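Local structure of AB hydrolase-1 domain-containing protein (Parabacteroides distasonis, 4Q34) at residues A[128-131]-A[136-139]. The protein probably hydrolyses ester bonds, as a putative esterase of the alpha/beta hydrolase family. Sequence-based numbering, arbitrary orientation.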
ATOM      1  N   VAL A 128     -17.043  -7.700 -23.615  1.00 22.94           N
ATOM      2  CA  VAL A 128     -15.866  -7.444 -22.769  1.00 21.20           C
ATOM      3  C   VAL A 128     -16.063  -8.089 -21.405  1.00 21.10           C
ATOM      4  O   VAL A 128     -17.151  -8.068 -20.847  1.00 23.04           O
ATOM      5  CB  VAL A 128     -15.517  -5.923 -22.669  1.00 20.92           C
ATOM      6  CG1 VAL A 128     -16.532  -5.153 -21.819  1.00 22.93           C
ATOM      7  CG2 VAL A 128     -14.098  -5.710 -22.164  1.00 22.35           C
ATOM      8  N   GLN A 129     -14.969  -8.612 -20.843  1.00 22.84           N
ATOM      9  CA  GLN A 129     -14.976  -9.343 -19.573  1.00 21.92           C
ATOM     10  C   GLN A 129     -14.762  -8.355 -18.406  1.00 21.46           C
ATOM     11  O   GLN A 129     -13.826  -8.466 -17.614  1.00 20.35           O
ATOM     12  CB  GLN A 129     -13.846 -10.393 -19.586  1.00 24.03           C
ATOM     13  CG  GLN A 129     -14.062 -11.546 -20.551  1.00 24.15           C
ATOM     14  CD  GLN A 129     -15.056 -12.582 -20.068  1.00 24.17           C
ATOM     15  OE1 GLN A 129     -15.565 -12.512 -18.965  1.00 22.32           O
ATOM     16  NE2 GLN A 129     -15.337 -13.568 -20.921  1.00 24.61           N
ATOM     17  N   PHE A 130     -15.652  -7.382 -18.333  1.00 22.62           N
ATOM     18  CA  PHE A 130     -15.534  -6.277 -17.405  1.00 21.94           C
ATOM     19  C   PHE A 130     -16.961  -5.868 -17.036  1.00 21.66           C
ATOM     20  O   PHE A 130     -17.875  -5.742 -17.913  1.00 22.76           O
ATOM     21  CB  PHE A 130     -14.721  -5.152 -18.065  1.00 19.35           C
ATOM     22  CG  PHE A 130     -14.238  -4.072 -17.138  1.00 19.99           C
ATOM     23  CD1 PHE A 130     -15.056  -2.972 -16.805  1.00 20.34           C
ATOM     24  CD2 PHE A 130     -12.955  -4.126 -16.637  1.00 20.83           C
ATOM     25  CE1 PHE A 130     -14.605  -1.952 -16.010  1.00 21.40           C
ATOM     26  CE2 PHE A 130     -12.482  -3.106 -15.819  1.00 19.77           C
ATOM     27  CZ  PHE A 130     -13.309  -2.032 -15.494  1.00 18.74           C
ATOM     28  N   LYS A 131     -17.192  -5.706 -15.739  1.00 21.95           N
ATOM     29  CA  LYS A 131     -18.503  -5.288 -15.241  1.00 23.06           C
ATOM     30  C   LYS A 131     -18.799  -3.851 -15.642  1.00 23.07           C
ATOM     31  O   LYS A 131     -17.929  -2.992 -15.566  1.00 22.63           O
ATOM     32  CB  LYS A 131     -18.617  -5.476 -13.725  1.00 25.00           C
ATOM     33  CG  LYS A 131     -20.082  -5.647 -13.313  1.00 31.07           C
ATOM     34  CD  LYS A 131     -20.272  -5.772 -11.811  1.00 37.13           C
ATOM     35  CE  LYS A 131     -21.756  -5.829 -11.450  1.00 46.46           C
ATOM     36  NZ  LYS A 131     -21.880  -6.216 -10.019  1.00 47.90           N
ATOM     37  N   THR A 136     -17.926  -0.093 -10.216  1.00 20.29           N
ATOM     38  CA  THR A 136     -16.770  -0.802 -10.765  1.00 20.82           C
ATOM     39  C   THR A 136     -15.798   0.188 -11.392  1.00 20.49           C
ATOM     40  O   THR A 136     -14.605   0.142 -11.137  1.00 19.22           O
ATOM     41  CB  THR A 136     -17.193  -1.883 -11.786  1.00 22.68           C
ATOM     42  OG1 THR A 136     -17.996  -2.874 -11.121  1.00 23.55           O
ATOM     43  CG2 THR A 136     -15.985  -2.534 -12.481  1.00 21.58           C
ATOM     44  N   LEU A 137     -16.298   1.090 -12.216  1.00 20.74           N
ATOM     45  CA  LEU A 137     -15.396   2.049 -12.864  1.00 21.31           C
ATOM     46  C   LEU A 137     -14.767   3.012 -11.881  1.00 21.43           C
ATOM     47  O   LEU A 137     -13.616   3.359 -12.046  1.00 20.40           O
ATOM     48  CB  LEU A 137     -16.111   2.843 -13.962  1.00 25.92           C
ATOM     49  CG  LEU A 137     -15.220   3.396 -15.077  1.00 26.65           C
ATOM     50  CD1 LEU A 137     -14.507   2.318 -15.858  1.00 26.93           C
ATOM     51  CD2 LEU A 137     -16.034   4.258 -16.031  1.00 30.86           C
ATOM     52  N   ASP A 138     -15.523   3.430 -10.874  1.00 21.56           N
ATOM     53  CA  ASP A 138     -15.000   4.234  -9.786  1.00 21.51           C
ATOM     54  C   ASP A 138     -13.788   3.542  -9.150  1.00 19.82           C
ATOM     55  O   ASP A 138     -12.717   4.141  -8.971  1.00 18.43           O
ATOM     56  CB  ASP A 138     -16.094   4.461  -8.710  1.00 23.85           C
ATOM     57  CG  ASP A 138     -15.611   5.302  -7.515  1.00 30.57           C
ATOM     58  OD1 ASP A 138     -15.246   6.461  -7.705  1.00 32.85           O
ATOM     59  OD2 ASP A 138     -15.574   4.796  -6.359  1.00 36.04           O
ATOM     60  N   GLN A 139     -13.948   2.269  -8.795  1.00 18.85           N
ATOM     61  CA  GLN A 139     -12.846   1.507  -8.251  1.00 18.03           C
ATOM     62  C   GLN A 139     -11.654   1.419  -9.171  1.00 17.85           C
ATOM     63  O   GLN A 139     -10.508   1.522  -8.727  1.00 17.47           O
ATOM     64  CB  GLN A 139     -13.254   0.073  -7.864  1.00 20.13           C
ATOM     65  CG  GLN A 139     -14.140  -0.011  -6.620  1.00 20.39           C
ATOM     66  CD  GLN A 139     -13.500   0.556  -5.377  1.00 18.92           C
ATOM     67  OE1 GLN A 139     -12.405   0.185  -5.017  1.00 19.32           O
ATOM     68  NE2 GLN A 139     -14.182   1.468  -4.725  1.00 21.34           N
TER
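The ring of Phe130 is approached obliquely by two side chains of helix 134-142, Thr136 through its methyl CG2 and Leu137 through one of its methyls. Phe130 CE1 does the touching in both cases, at 3.8 Å from Thr136 CG2 and at 4.3 Å from Leu137 CD1. A chi1 of -166°, which sets CG opposite the backbone N, brings the ring out to the helix although the CB of Phe130 does not aim at it. Tyr140, one turn further along the same helix, adds an edge-to-face ring contact, and Tyr124 of strand 123-124 packs on both Phe130 and Leu137, so a small apolar cluster gathers around the phenyl group.

Thr136 shows how a two-branched side chain can divide its work: the methyl packs on carbon, while the hydroxyl makes a hydrogen bond. Thr136 CG2, anti to the backbone N, also rests 3.7 Å from the carbonyl O of Lys131. Thr136 OG1 lies against the aliphatic part of that lysine, 3.7 Å from Lys131 CB and equally far from Lys131 CD, the two side chains crossing at about a right angle. This is van der Waals packing; the hydroxyl finds its hydrogen-bonding partner in the carboxylate of Asp133, near the start of the helix. The extended lysine chain continues away from the helix toward its ammonium end. Trimming Thr136 to an alanine removes both CG2 and OG1, which would probably open a gap beside the Phe130 ring and leave Asp133 without this hydroxyl partner.

Phe130 itself follows directly on an inverse gamma turn centred on Gln129, closed by a weak bond of 3.0 Å from Phe130 N to Val128 O. The whole is a local loop-to-helix packing, in which the segment leading from strand 123-124 folds against the first turns of helix 134-142, within an alpha/beta hydrolase chain.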